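Protein-glutamine gamma-glutamyltransferase 2 (Pagrus major, PDB 1G0D) probably catalyses the calcium-dependent joining of peptide-bound glutamine to protein lysines and other primary amines. Local coordinates at residues M156-V161 and G178-Y183; A625-A630 and R659-D664; I187-L192 and R284-P289; F651-T656 and V679-K684; P174-Q179 and T621-G626. All blocks are in the same frame, centred on the assembly; numbering follows the deposited sequence.

Interaction 1: residues M156-V161 and G178-Y183; sequences MNEDGV and GQFEDY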
# COMPACT_ATOMS: atom_id res chain seq x y z
N MET A 156 13.15 -4.16 -5.61
CA MET A 156 13.66 -5.40 -5.06
C MET A 156 13.36 -5.77 -3.62
O MET A 156 13.40 -6.94 -3.28
CB MET A 156 15.16 -5.45 -5.30
CG MET A 156 15.46 -5.38 -6.79
SD MET A 156 15.02 -6.92 -7.50
CE MET A 156 14.53 -6.44 -8.99
N ASN A 157 13.07 -4.81 -2.77
CA ASN A 157 12.78 -5.16 -1.39
C ASN A 157 11.39 -5.78 -1.21
O ASN A 157 10.39 -5.26 -1.71
CB ASN A 157 12.92 -3.95 -0.50
CG ASN A 157 12.93 -4.34 0.94
OD1 ASN A 157 12.54 -5.47 1.26
ND2 ASN A 157 13.36 -3.44 1.82
N GLU A 158 11.31 -6.91 -0.51
CA GLU A 158 10.02 -7.58 -0.33
C GLU A 158 9.38 -7.33 1.03
O GLU A 158 8.24 -7.76 1.29
CB GLU A 158 10.18 -9.08 -0.53
CG GLU A 158 10.37 -9.56 -1.97
CD GLU A 158 10.71 -11.05 -2.04
OE1 GLU A 158 11.79 -11.44 -1.53
OE2 GLU A 158 9.90 -11.82 -2.58
N ASP A 159 10.09 -6.64 1.90
CA ASP A 159 9.61 -6.35 3.24
C ASP A 159 9.51 -4.86 3.39
O ASP A 159 10.49 -4.16 3.18
CB ASP A 159 10.59 -6.88 4.26
CG ASP A 159 10.53 -8.36 4.38
OD1 ASP A 159 9.48 -8.83 4.85
OD2 ASP A 159 11.50 -9.05 3.99
N GLY A 160 8.34 -4.39 3.75
CA GLY A 160 8.14 -2.97 3.93
C GLY A 160 7.58 -2.66 5.30
O GLY A 160 7.49 -3.52 6.18
N VAL A 161 7.24 -1.41 5.50
CA VAL A 161 6.66 -0.97 6.73
C VAL A 161 5.60 0.03 6.30
O VAL A 161 5.89 0.90 5.48
CB VAL A 161 7.76 -0.28 7.58
CG1 VAL A 161 7.16 0.36 8.79
CG2 VAL A 161 8.77 -1.32 8.00
N GLY A 178 6.13 -9.85 -0.45
CA GLY A 178 6.32 -11.12 -1.13
C GLY A 178 6.17 -11.14 -2.64
O GLY A 178 5.60 -12.10 -3.15
N GLN A 179 6.64 -10.13 -3.38
CA GLN A 179 6.48 -10.15 -4.84
C GLN A 179 7.26 -11.25 -5.56
O GLN A 179 6.93 -11.59 -6.71
CB GLN A 179 6.85 -8.80 -5.45
CG GLN A 179 8.24 -8.33 -5.13
CD GLN A 179 8.27 -7.47 -3.91
OE1 GLN A 179 7.39 -7.54 -3.03
NE2 GLN A 179 9.30 -6.63 -3.83
N PHE A 180 8.25 -11.84 -4.91
CA PHE A 180 9.03 -12.91 -5.55
C PHE A 180 8.73 -14.31 -5.02
O PHE A 180 9.48 -15.25 -5.30
CB PHE A 180 10.53 -12.62 -5.43
CG PHE A 180 10.92 -11.30 -6.02
CD1 PHE A 180 10.38 -10.89 -7.25
CD2 PHE A 180 11.77 -10.45 -5.34
CE1 PHE A 180 10.68 -9.66 -7.78
CE2 PHE A 180 12.08 -9.23 -5.85
CZ PHE A 180 11.53 -8.82 -7.08
N GLU A 181 7.64 -14.42 -4.24
CA GLU A 181 7.19 -15.69 -3.67
C GLU A 181 6.61 -16.49 -4.81
O GLU A 181 6.18 -15.93 -5.80
CB GLU A 181 6.15 -15.47 -2.58
CG GLU A 181 6.72 -14.86 -1.30
CD GLU A 181 7.64 -15.79 -0.50
OE1 GLU A 181 7.17 -16.35 0.51
OE2 GLU A 181 8.83 -15.95 -0.85
N ASP A 182 6.55 -17.80 -4.67
CA ASP A 182 6.08 -18.57 -5.80
C ASP A 182 4.78 -18.19 -6.40
O ASP A 182 3.79 -18.08 -5.68
CB ASP A 182 6.02 -20.04 -5.47
CG ASP A 182 7.36 -20.63 -5.32
OD1 ASP A 182 7.46 -21.87 -5.20
OD2 ASP A 182 8.33 -19.85 -5.31
N TYR A 183 4.80 -18.03 -7.72
CA TYR A 183 3.64 -17.74 -8.54
C TYR A 183 2.98 -16.37 -8.44
O TYR A 183 2.04 -16.06 -9.17
CB TYR A 183 2.60 -18.83 -8.33
CG TYR A 183 3.21 -20.21 -8.37
CD1 TYR A 183 3.08 -21.07 -7.29
CD2 TYR A 183 3.96 -20.62 -9.46
CE1 TYR A 183 3.70 -22.31 -7.30
CE2 TYR A 183 4.59 -21.86 -9.48
CZ TYR A 183 4.45 -22.69 -8.39
OH TYR A 183 5.08 -23.91 -8.39
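Glu158 and Phe180 meet through a carboxylate and a backbone amide: Phe180 N donates to Glu158 OE2 over 2.9 Å. The N-H reaches this oxygen on its anti side and 27° out of the carboxylate plane. The other oxygen, Glu158 OE1, is taken by Arg655 in a salt bridge. Arg655 also pairs with Glu181, so the like charges Glu158 OE2 and Glu181 OE2, 4.6 Å apart, share one cation. Gln179 NE2 donates to Asn157 O at 2.7 Å; it approaches from above the carbonyl plane, while the oxygen lies close to the Gln179 amide plane. The same NH2 group bonds Val155 O, and Asn157 O accepts a second bond from Arg284. Glu158 O receives the backbone N of Tyr177 and, more weakly, Gly178 N at 3.4 Å. Within 156-161, Asn157 OD1 accepts from Asp159 N in an Asx turn, and Asn157 ND2 turns to Glu153. Apolar contacts lie alongside. With chi1 of Gln179 at 57°, its CG sits over the centre of the Phe180 ring, 3.7 Å above the plane, and Met156 SD comes obliquely to Phe180 CZ at 4.0 Å, a Met-aromatic contact. An alanine in place of Glu158 would probably leave Phe180 N without its acceptor and Arg655 with one carboxylate fewer. The type I turn 178-181 is thus held to the start of strand 159-164 by paired polar groups, and the buried negative charge of the two glutamates is probably tolerated because Arg655 bridges both.

Interaction 2: residues A625-A630 and R659-D664; sequences AGLLSA and RKLLVD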
# COMPACT_ATOMS: atom_id res chain seq x y z
N ALA A 625 8.52 -13.48 3.62
CA ALA A 625 8.99 -13.63 2.24
C ALA A 625 10.28 -14.41 2.40
O ALA A 625 11.12 -14.02 3.21
CB ALA A 625 9.31 -12.26 1.64
N GLY A 626 10.41 -15.52 1.69
CA GLY A 626 11.64 -16.28 1.80
C GLY A 626 11.81 -17.16 3.02
O GLY A 626 12.75 -17.96 3.06
N LEU A 627 10.94 -17.02 4.02
CA LEU A 627 10.97 -17.84 5.26
C LEU A 627 9.81 -18.88 5.20
O LEU A 627 10.06 -20.08 5.18
CB LEU A 627 10.84 -16.97 6.52
CG LEU A 627 12.01 -16.05 6.88
CD1 LEU A 627 11.85 -15.51 8.32
CD2 LEU A 627 13.32 -16.82 6.74
N LEU A 628 8.56 -18.41 5.23
CA LEU A 628 7.40 -19.29 5.10
C LEU A 628 6.13 -18.60 4.66
O LEU A 628 5.95 -17.40 4.83
CB LEU A 628 7.06 -20.05 6.37
CG LEU A 628 7.06 -19.58 7.83
CD1 LEU A 628 6.13 -18.50 8.07
CD2 LEU A 628 6.60 -20.74 8.69
N SER A 629 5.25 -19.38 4.07
CA SER A 629 3.95 -18.85 3.67
C SER A 629 3.01 -18.84 4.91
O SER A 629 3.13 -19.70 5.78
CB SER A 629 3.40 -19.73 2.58
OG SER A 629 4.46 -20.54 2.13
N ALA A 630 2.10 -17.88 4.99
CA ALA A 630 1.22 -17.78 6.16
C ALA A 630 0.89 -19.15 6.74
O ALA A 630 0.43 -20.05 6.03
CB ALA A 630 -0.03 -17.09 5.80
N ARG A 659 15.98 -11.74 6.22
CA ARG A 659 14.54 -11.83 6.09
C ARG A 659 13.84 -11.43 7.36
O ARG A 659 14.44 -11.36 8.42
CB ARG A 659 14.19 -13.24 5.67
CG ARG A 659 15.21 -13.85 4.72
CD ARG A 659 14.57 -14.81 3.75
NE ARG A 659 15.08 -14.66 2.39
CZ ARG A 659 14.63 -13.78 1.50
NH1 ARG A 659 15.16 -13.71 0.29
NH2 ARG A 659 13.66 -12.95 1.82
N LYS A 660 12.56 -11.14 7.22
CA LYS A 660 11.73 -10.71 8.35
C LYS A 660 10.54 -11.69 8.58
O LYS A 660 9.84 -12.08 7.61
CB LYS A 660 11.25 -9.28 8.08
CG LYS A 660 12.38 -8.29 7.83
CD LYS A 660 12.52 -7.32 9.00
CE LYS A 660 13.91 -6.73 9.13
NZ LYS A 660 14.38 -6.30 7.79
N LEU A 661 10.36 -12.11 9.84
CA LEU A 661 9.29 -13.04 10.18
C LEU A 661 8.22 -12.22 10.83
O LEU A 661 8.49 -11.48 11.79
CB LEU A 661 9.78 -14.13 11.13
CG LEU A 661 8.74 -15.19 11.50
CD1 LEU A 661 8.26 -15.95 10.28
CD2 LEU A 661 9.36 -16.12 12.54
N LEU A 662 7.02 -12.33 10.25
CA LEU A 662 5.85 -11.58 10.70
C LEU A 662 4.80 -12.45 11.40
O LEU A 662 4.55 -13.60 11.01
CB LEU A 662 5.19 -10.86 9.50
CG LEU A 662 5.86 -9.65 8.86
CD1 LEU A 662 7.27 -9.94 8.41
CD2 LEU A 662 5.05 -9.28 7.67
N VAL A 663 4.22 -11.92 12.46
CA VAL A 663 3.22 -12.65 13.20
C VAL A 663 2.05 -11.79 13.68
O VAL A 663 2.20 -10.64 14.14
CB VAL A 663 3.87 -13.37 14.40
CG1 VAL A 663 2.84 -14.18 15.15
CG2 VAL A 663 4.97 -14.28 13.92
N ASP A 664 0.86 -12.38 13.53
CA ASP A 664 -0.39 -11.80 13.96
C ASP A 664 -1.11 -12.72 14.98
O ASP A 664 -1.06 -13.94 14.89
CB ASP A 664 -1.28 -11.62 12.74
CG ASP A 664 -2.70 -11.27 13.11
OD1 ASP A 664 -2.97 -10.08 13.40
OD2 ASP A 664 -3.55 -12.19 13.14
O HOH W 1 8.43 -11.38 5.02
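Gly626 lies against the flat end of Arg659: its CA stands 3.6 Å above the guanidinium plane, over one face and offset toward the rim. Arg659 NH2 gives Ala625 O a weak, bent hydrogen bond of 3.1 Å. The remaining nitrogens look to the preceding loop, NE weakly to Arg655 O and NH1 weakly to Thr656 O, with Glu26 as a long ion pair. A CB on Gly626 would run straight into Arg659 CZ, and its backbone angles also favour glycine. Next to the guanidinium the contact turns apolar. Leu627 and Arg659 slide past each other in opposite directions. With CG of Leu627 anti to its carbonyl carbon (chi1 -69°), that atom comes 3.8 Å from Arg659 CB. Its two methyls then divide the work: Leu627 CD2 touches Arg659 CD at 3.8 Å, and Leu627 CD1 meets Leu661 CB at 3.8 Å, where the two leucines cross at about a right angle. Leu628 adds a lighter touch, CD1 to Leu661 CD1 at 4.0 Å. One water donates to Lys660 O over 3.0 Å; its link to Ala625 N is doubtfully short. Strand 619-624 lies between strands 628-634 and 659-666 in the sheet, and the turn after it, 625-627, packs on the start of 659-666. Leu627 and Leu628 both face Gly624, a classic beta bulge next to the turn of the hairpin 619-624/628-634, in the C-terminal immunoglobulin-like domain of transglutaminases.

Interaction 3: residues I187-L192 and R284-P289; sequences ICFEVL and RCLGIP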
# COMPACT_ATOMS: atom_id res chain seq x y z
N ILE A 187 0.14 -14.57 -11.06
CA ILE A 187 -1.14 -14.00 -10.62
C ILE A 187 -1.20 -12.51 -10.98
O ILE A 187 -2.28 -11.97 -11.23
CB ILE A 187 -1.33 -14.10 -9.10
CG1 ILE A 187 -1.38 -15.55 -8.63
CG2 ILE A 187 -2.63 -13.46 -8.75
CD1 ILE A 187 -1.06 -15.76 -7.17
N CYS A 188 -0.06 -11.84 -10.99
CA CYS A 188 -0.05 -10.44 -11.33
C CYS A 188 -0.56 -10.29 -12.75
O CYS A 188 -1.42 -9.45 -12.97
CB CYS A 188 1.35 -9.85 -11.18
SG CYS A 188 1.80 -9.58 -9.47
N PHE A 189 -0.07 -11.09 -13.71
CA PHE A 189 -0.55 -11.05 -15.11
C PHE A 189 -1.99 -11.53 -15.22
O PHE A 189 -2.67 -11.22 -16.19
CB PHE A 189 0.32 -11.91 -16.05
CG PHE A 189 1.64 -11.27 -16.42
CD1 PHE A 189 2.84 -11.80 -15.95
CD2 PHE A 189 1.67 -10.08 -17.13
CE1 PHE A 189 4.05 -11.15 -16.17
CE2 PHE A 189 2.88 -9.42 -17.37
CZ PHE A 189 4.07 -9.95 -16.88
N GLU A 190 -2.46 -12.28 -14.23
CA GLU A 190 -3.84 -12.78 -14.19
C GLU A 190 -4.79 -11.62 -13.82
O GLU A 190 -5.93 -11.54 -14.28
CB GLU A 190 -3.95 -13.87 -13.13
CG GLU A 190 -5.12 -14.78 -13.36
CD GLU A 190 -5.36 -15.78 -12.25
OE1 GLU A 190 -6.36 -16.50 -12.36
OE2 GLU A 190 -4.58 -15.86 -11.26
N VAL A 191 -4.31 -10.74 -12.96
CA VAL A 191 -5.10 -9.58 -12.57
C VAL A 191 -5.25 -8.71 -13.82
O VAL A 191 -6.29 -8.11 -14.05
CB VAL A 191 -4.36 -8.75 -11.48
CG1 VAL A 191 -5.13 -7.48 -11.18
CG2 VAL A 191 -4.21 -9.58 -10.20
N LEU A 192 -4.22 -8.66 -14.66
CA LEU A 192 -4.28 -7.83 -15.85
C LEU A 192 -5.21 -8.51 -16.86
O LEU A 192 -5.90 -7.85 -17.65
CB LEU A 192 -2.87 -7.66 -16.45
CG LEU A 192 -1.88 -6.59 -15.91
CD1 LEU A 192 -0.53 -6.68 -16.63
CD2 LEU A 192 -2.48 -5.18 -16.11
N ARG A 284 5.49 -3.65 -7.86
CA ARG A 284 6.89 -3.98 -7.64
C ARG A 284 7.19 -5.25 -8.46
O ARG A 284 8.11 -5.27 -9.23
CB ARG A 284 7.15 -4.20 -6.15
CG ARG A 284 7.60 -2.94 -5.49
CD ARG A 284 8.13 -3.15 -4.10
NE ARG A 284 8.15 -1.87 -3.38
CZ ARG A 284 8.67 -1.70 -2.17
NH1 ARG A 284 9.20 -2.74 -1.54
NH2 ARG A 284 8.67 -0.50 -1.58
N CYS A 285 6.36 -6.28 -8.33
CA CYS A 285 6.57 -7.52 -9.11
C CYS A 285 6.66 -7.27 -10.62
O CYS A 285 7.52 -7.83 -11.26
CB CYS A 285 5.45 -8.52 -8.86
SG CYS A 285 5.82 -10.21 -9.44
N LEU A 286 5.78 -6.47 -11.19
CA LEU A 286 5.84 -6.24 -12.63
C LEU A 286 7.01 -5.36 -13.00
O LEU A 286 7.35 -5.22 -14.17
CB LEU A 286 4.53 -5.62 -13.14
CG LEU A 286 3.31 -6.52 -12.95
CD1 LEU A 286 2.10 -5.96 -13.69
CD2 LEU A 286 3.60 -7.91 -13.47
N GLY A 287 7.62 -4.72 -12.00
CA GLY A 287 8.78 -3.90 -12.32
C GLY A 287 8.62 -2.39 -12.20
O GLY A 287 9.55 -1.64 -12.54
N ILE A 288 7.49 -1.92 -11.72
CA ILE A 288 7.34 -0.48 -11.61
C ILE A 288 7.71 -0.07 -10.20
O ILE A 288 7.12 -0.56 -9.25
CB ILE A 288 5.88 -0.03 -11.94
CG1 ILE A 288 5.48 -0.53 -13.34
CG2 ILE A 288 5.77 1.46 -11.90
CD1 ILE A 288 4.08 -0.10 -13.80
N PRO A 289 8.71 0.81 -10.04
CA PRO A 289 9.14 1.26 -8.71
C PRO A 289 7.94 1.80 -7.89
O PRO A 289 7.23 2.72 -8.33
CB PRO A 289 10.17 2.34 -9.02
CG PRO A 289 10.63 2.03 -10.34
CD PRO A 289 9.53 1.41 -11.10
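Leu286 packs against Cys188 and Phe189 with a single methyl, and this belongs to the tight part of the contact. Its CD2 lies 3.8 Å from Cys188 CB and also stands over one face of the Phe189 ring, 4.2 Å from the centroid and 19° off the normal. The methyl is offset toward the rim, with Phe189 CZ its nearest ring atom, in a CH-pi contact. The ring and leucine side chain cross obliquely. Equally close, Cys188 SG rests 3.8 Å from Cys285 CB; the two sulfurs, SG of Cys188 and SG of Cys285, are 4.1 Å apart, too far for a disulfide. The other end is looser: Leu192 and Leu286 reach toward each other tip to tip, their CD1 atoms 4.0 Å apart. No hydrogen bond crosses, and the five touching residues are all buried; the more open side belongs to the partly exposed Glu190, which takes no part and bonds Ser260. Gly287, with positive phi, closes helix 272-286 in a Schellman motif just beyond Leu286. That helix starts at the active-site residue Cys272, so the contact lies at its far end, in the catalytic core. Helix 184-193 is wedged there among its neighbours, with Trp259 of helix 253-261 against Ile187 and Val191, and helix 212-223 against Val191 and Leu192.

Interaction 4: residues F651-T656 and V679-K684; sequences FSPMRT and VVVHKK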
# COMPACT_ATOMS: atom_id res chain seq x y z
N PHE A 651 10.01 -24.82 10.79
CA PHE A 651 9.96 -24.66 9.34
C PHE A 651 11.38 -24.49 8.78
O PHE A 651 12.33 -24.27 9.55
CB PHE A 651 9.06 -23.48 8.96
CG PHE A 651 9.62 -22.14 9.32
CD1 PHE A 651 9.51 -21.66 10.62
CD2 PHE A 651 10.30 -21.38 8.38
CE1 PHE A 651 10.07 -20.43 10.96
CE2 PHE A 651 10.85 -20.17 8.72
CZ PHE A 651 10.74 -19.70 10.01
N SER A 652 11.52 -24.63 7.47
CA SER A 652 12.82 -24.53 6.82
C SER A 652 12.86 -23.35 5.83
O SER A 652 12.21 -23.41 4.78
CB SER A 652 13.11 -25.84 6.08
OG SER A 652 13.46 -26.88 6.99
N PRO A 653 13.65 -22.30 6.14
CA PRO A 653 13.66 -21.18 5.20
C PRO A 653 13.72 -21.63 3.72
O PRO A 653 14.16 -22.73 3.40
CB PRO A 653 14.86 -20.36 5.65
CG PRO A 653 14.93 -20.63 7.12
CD PRO A 653 14.56 -22.08 7.27
N MET A 654 13.23 -20.79 2.82
CA MET A 654 13.21 -21.14 1.43
C MET A 654 14.30 -20.45 0.65
O MET A 654 14.87 -21.02 -0.27
CB MET A 654 11.86 -20.79 0.85
CG MET A 654 10.78 -21.69 1.34
SD MET A 654 9.15 -21.16 0.83
CE MET A 654 8.96 -19.54 1.74
N ARG A 655 14.59 -19.21 0.99
CA ARG A 655 15.64 -18.48 0.30
C ARG A 655 16.60 -17.88 1.34
O ARG A 655 16.29 -17.71 2.53
CB ARG A 655 15.04 -17.35 -0.57
CG ARG A 655 14.31 -17.79 -1.85
CD ARG A 655 13.76 -16.58 -2.61
NE ARG A 655 12.49 -16.10 -2.08
CZ ARG A 655 12.09 -14.83 -2.07
NH1 ARG A 655 12.87 -13.89 -2.57
NH2 ARG A 655 10.91 -14.49 -1.58
N THR A 656 17.79 -17.57 0.88
CA THR A 656 18.78 -17.03 1.76
C THR A 656 18.63 -15.53 1.82
O THR A 656 17.89 -14.96 1.03
CB THR A 656 20.16 -17.47 1.27
OG1 THR A 656 21.16 -16.76 2.00
CG2 THR A 656 20.32 -17.23 -0.24
N VAL A 679 15.61 -12.29 10.81
CA VAL A 679 16.35 -13.53 10.81
C VAL A 679 17.26 -13.58 9.56
O VAL A 679 16.75 -13.57 8.43
CB VAL A 679 15.37 -14.77 10.79
CG1 VAL A 679 16.17 -16.06 10.88
CG2 VAL A 679 14.41 -14.69 11.97
N VAL A 680 18.59 -13.62 9.75
CA VAL A 680 19.52 -13.71 8.62
C VAL A 680 19.68 -15.18 8.16
O VAL A 680 20.23 -16.02 8.88
CB VAL A 680 20.89 -13.12 8.99
CG1 VAL A 680 21.77 -13.04 7.78
CG2 VAL A 680 20.71 -11.74 9.56
N VAL A 681 19.17 -15.50 6.97
CA VAL A 681 19.25 -16.86 6.44
C VAL A 681 20.56 -17.07 5.66
O VAL A 681 20.87 -16.37 4.69
CB VAL A 681 18.02 -17.19 5.56
CG1 VAL A 681 18.14 -18.57 4.97
CG2 VAL A 681 16.75 -17.11 6.39
N HIS A 682 21.33 -18.05 6.12
CA HIS A 682 22.62 -18.35 5.53
C HIS A 682 22.62 -19.52 4.61
O HIS A 682 21.65 -20.26 4.44
CB HIS A 682 23.66 -18.69 6.60
CG HIS A 682 23.93 -17.62 7.59
ND1 HIS A 682 24.75 -16.54 7.32
CD2 HIS A 682 23.48 -17.44 8.85
CE1 HIS A 682 24.79 -15.74 8.37
NE2 HIS A 682 24.02 -16.26 9.32
N LYS A 683 23.81 -19.65 4.08
CA LYS A 683 24.28 -20.70 3.24
C LYS A 683 24.81 -20.40 1.90
O LYS A 683 24.14 -20.50 0.87
CB LYS A 683 23.33 -21.84 3.18
CG LYS A 683 23.92 -22.94 3.99
CD LYS A 683 24.60 -23.92 3.11
CE LYS A 683 23.57 -24.61 2.24
NZ LYS A 683 24.08 -24.62 0.87
N LYS A 684 26.10 -20.08 1.99
CA LYS A 684 27.08 -19.78 0.95
C LYS A 684 27.13 -20.97 -0.05
O LYS A 684 26.65 -20.79 -1.20
CB LYS A 684 28.46 -19.60 1.62
CG LYS A 684 28.55 -18.72 2.93
CD LYS A 684 27.60 -19.06 4.14
CE LYS A 684 27.01 -17.79 4.80
NZ LYS A 684 26.41 -16.85 3.80
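Thr656 carries its OG1 anti to the backbone N (chi1 170°), where the hydroxyl meets Val681 O. It donates a hydrogen bond of 2.7 Å, approaching from above the carbonyl plane, 40° out of it. Val681 has its CG1 anti to the backbone N as well (chi1 177°), which sets that methyl 3.2 Å from Arg655 O, a snug contact of a carbon with a carbonyl oxygen. The same methyl lies 3.6 Å from Thr656 CA. The second methyl, Val681 CG2, is turned to the proline: Pro653 CB touches it at 3.8 Å, and Pro653 CG follows at 4.0 Å. Pro653 CB is equally close to CG1, at 3.8 Å from that atom of Val681, so it sits at the fork between the two methyls. Val681 is therefore buried beneath the loop, while Thr656, at the exposed end, contributes the polar bond. The side chain of Arg655 leads away to its glutamate partners, Glu181 first, while its carbonyl O meets Val681 CG1. Leu627 also touches the valine, and both Met654 and Arg655 bond through their backbones to Gly626. The loop comes from strand 644-651 and leads into strand 659-666, which pairs antiparallel with 673-682. Folding across the last strand in this way, 651-656 covers the end of strand 673-682 in the C-terminal immunoglobulin-like domain, where a proline and a valine from loop and strand continue the apolar interior.

Interaction 5: residues P174-Q179 and T621-G626; sequences PWNYGQ and TLEGAG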
# COMPACT_ATOMS: atom_id res chain seq x y z
N PRO A 174 4.88 -3.87 9.90
CA PRO A 174 5.68 -4.49 8.87
C PRO A 174 4.73 -5.19 7.88
O PRO A 174 3.64 -5.58 8.27
CB PRO A 174 6.52 -5.49 9.65
CG PRO A 174 5.74 -5.76 10.84
CD PRO A 174 5.22 -4.43 11.22
N TRP A 175 5.15 -5.34 6.62
CA TRP A 175 4.33 -6.01 5.61
C TRP A 175 5.21 -6.87 4.71
O TRP A 175 6.29 -6.46 4.31
CB TRP A 175 3.59 -5.00 4.77
CG TRP A 175 2.44 -5.59 4.00
CD1 TRP A 175 2.46 -6.07 2.73
CD2 TRP A 175 1.05 -5.64 4.43
NE1 TRP A 175 1.19 -6.41 2.31
CE2 TRP A 175 0.31 -6.16 3.33
CE3 TRP A 175 0.37 -5.30 5.61
CZ2 TRP A 175 -1.10 -6.34 3.39
CZ3 TRP A 175 -1.02 -5.47 5.67
CH2 TRP A 175 -1.73 -6.00 4.56
N ASN A 176 4.75 -8.08 4.42
CA ASN A 176 5.52 -8.94 3.55
C ASN A 176 4.94 -8.77 2.15
O ASN A 176 3.90 -9.36 1.81
CB ASN A 176 5.42 -10.39 4.06
CG ASN A 176 5.99 -11.41 3.09
OD1 ASN A 176 6.66 -11.07 2.12
ND2 ASN A 176 5.71 -12.69 3.34
N TYR A 177 5.58 -7.94 1.33
CA TYR A 177 5.06 -7.73 -0.02
C TYR A 177 5.15 -9.02 -0.80
O TYR A 177 4.37 -9.25 -1.72
CB TYR A 177 5.83 -6.64 -0.74
CG TYR A 177 5.69 -5.30 -0.10
CD1 TYR A 177 4.45 -4.74 0.13
CD2 TYR A 177 6.82 -4.60 0.31
CE1 TYR A 177 4.33 -3.50 0.77
CE2 TYR A 177 6.73 -3.38 0.93
CZ TYR A 177 5.48 -2.83 1.16
OH TYR A 177 5.43 -1.61 1.79
N GLY A 178 6.13 -9.85 -0.45
CA GLY A 178 6.32 -11.12 -1.13
C GLY A 178 6.17 -11.14 -2.64
O GLY A 178 5.60 -12.10 -3.15
N GLN A 179 6.64 -10.13 -3.38
CA GLN A 179 6.48 -10.15 -4.84
C GLN A 179 7.26 -11.25 -5.56
O GLN A 179 6.93 -11.59 -6.71
CB GLN A 179 6.85 -8.80 -5.45
CG GLN A 179 8.24 -8.33 -5.13
CD GLN A 179 8.27 -7.47 -3.91
OE1 GLN A 179 7.39 -7.54 -3.03
NE2 GLN A 179 9.30 -6.63 -3.83
N THR A 621 -0.66 -16.48 13.38
CA THR A 621 -0.46 -16.73 11.94
C THR A 621 0.94 -16.25 11.64
O THR A 621 1.26 -15.12 11.97
CB THR A 621 -1.40 -15.92 11.07
OG1 THR A 621 -2.74 -16.05 11.57
CG2 THR A 621 -1.30 -16.39 9.63
N LEU A 622 1.77 -17.09 11.02
CA LEU A 622 3.15 -16.70 10.75
C LEU A 622 3.50 -16.69 9.27
O LEU A 622 3.05 -17.55 8.52
CB LEU A 622 4.14 -17.64 11.44
CG LEU A 622 4.17 -18.11 12.89
CD1 LEU A 622 5.49 -17.70 13.50
CD2 LEU A 622 3.06 -17.55 13.68
N GLU A 623 4.30 -15.72 8.84
CA GLU A 623 4.71 -15.68 7.44
C GLU A 623 5.95 -14.82 7.25
O GLU A 623 6.27 -13.97 8.09
CB GLU A 623 3.60 -15.13 6.58
CG GLU A 623 3.62 -13.65 6.53
CD GLU A 623 2.74 -13.12 5.43
OE1 GLU A 623 2.90 -13.57 4.27
OE2 GLU A 623 1.88 -12.27 5.73
N GLY A 624 6.65 -15.05 6.14
CA GLY A 624 7.83 -14.27 5.83
C GLY A 624 8.28 -14.54 4.41
O GLY A 624 8.36 -15.70 4.03
N ALA A 625 8.52 -13.48 3.62
CA ALA A 625 8.99 -13.63 2.24
C ALA A 625 10.28 -14.41 2.40
O ALA A 625 11.12 -14.02 3.21
CB ALA A 625 9.31 -12.26 1.64
N GLY A 626 10.41 -15.52 1.69
CA GLY A 626 11.64 -16.28 1.80
C GLY A 626 11.81 -17.16 3.02
O GLY A 626 12.75 -17.96 3.06
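Asn176 and Glu623 carry the polar part of this contact. Asn176 ND2 donates a weak hydrogen bond to Glu623 OE1, 3.1 Å long and bent to 130° at the hydrogen. The amide and carboxylate planes are steeply inclined, 67° apart. The asparagine CG is anti to the backbone N (chi1 170°), which brings it between the glutamate and Ala625. Glu623 runs extended beyond CG and gives its other oxygen, OE2, to Thr250, its stronger partner; the backbone of Asn176 is bonded to Thr250 and Ser252 as well. A leucine in place of Asn176 would probably leave Glu623 OE1 without this donor and the carboxylate held mainly through Thr250. Packing makes up the remainder. Asn176 CG approaches Ala625 CB at 3.7 Å. Gly178 CA adds a looser touch to Ala625 CB at 4.2 Å. A CB on Gly178 would be crowded by Asn176 OD1, and its positive phi independently favours glycine. Leu662 of strand 659-666 also touches Asn176, while on the far side Trp175 packs on Ala277 of helix 272-286. The contact joins the end of strand 169-176, part of the two-stranded hairpin on the core side, to the end of strand 619-624. It is thus a piece of the interface between core and C-terminal immunoglobulin-like domain, consistent with the compact form of transglutaminases, in which the C-terminal domains fold back on the core.

In the fold
From the N terminus, interaction 1 comes first and closes the short loop holding hairpin strands 159-164 and 169-176. Interaction 5 begins on 174-179, sharing Gly178 and Gln179 with interaction 1, and spans 441 residues to strand 619-624, tying the core to the C-terminal domain. Interaction 3 is nested in that loop, joining helices 184-193 and 272-286. Interaction 2 opens on Ala625 and Gly626, where interaction 5 ends. Its segments alternate with those of interaction 4, so the two cross inside the C-terminal immunoglobulin-like domain. Interaction 1 touches all four others, whereas interaction 3 stays about 10 Å, between nearest atoms, from interactions 2 and 4.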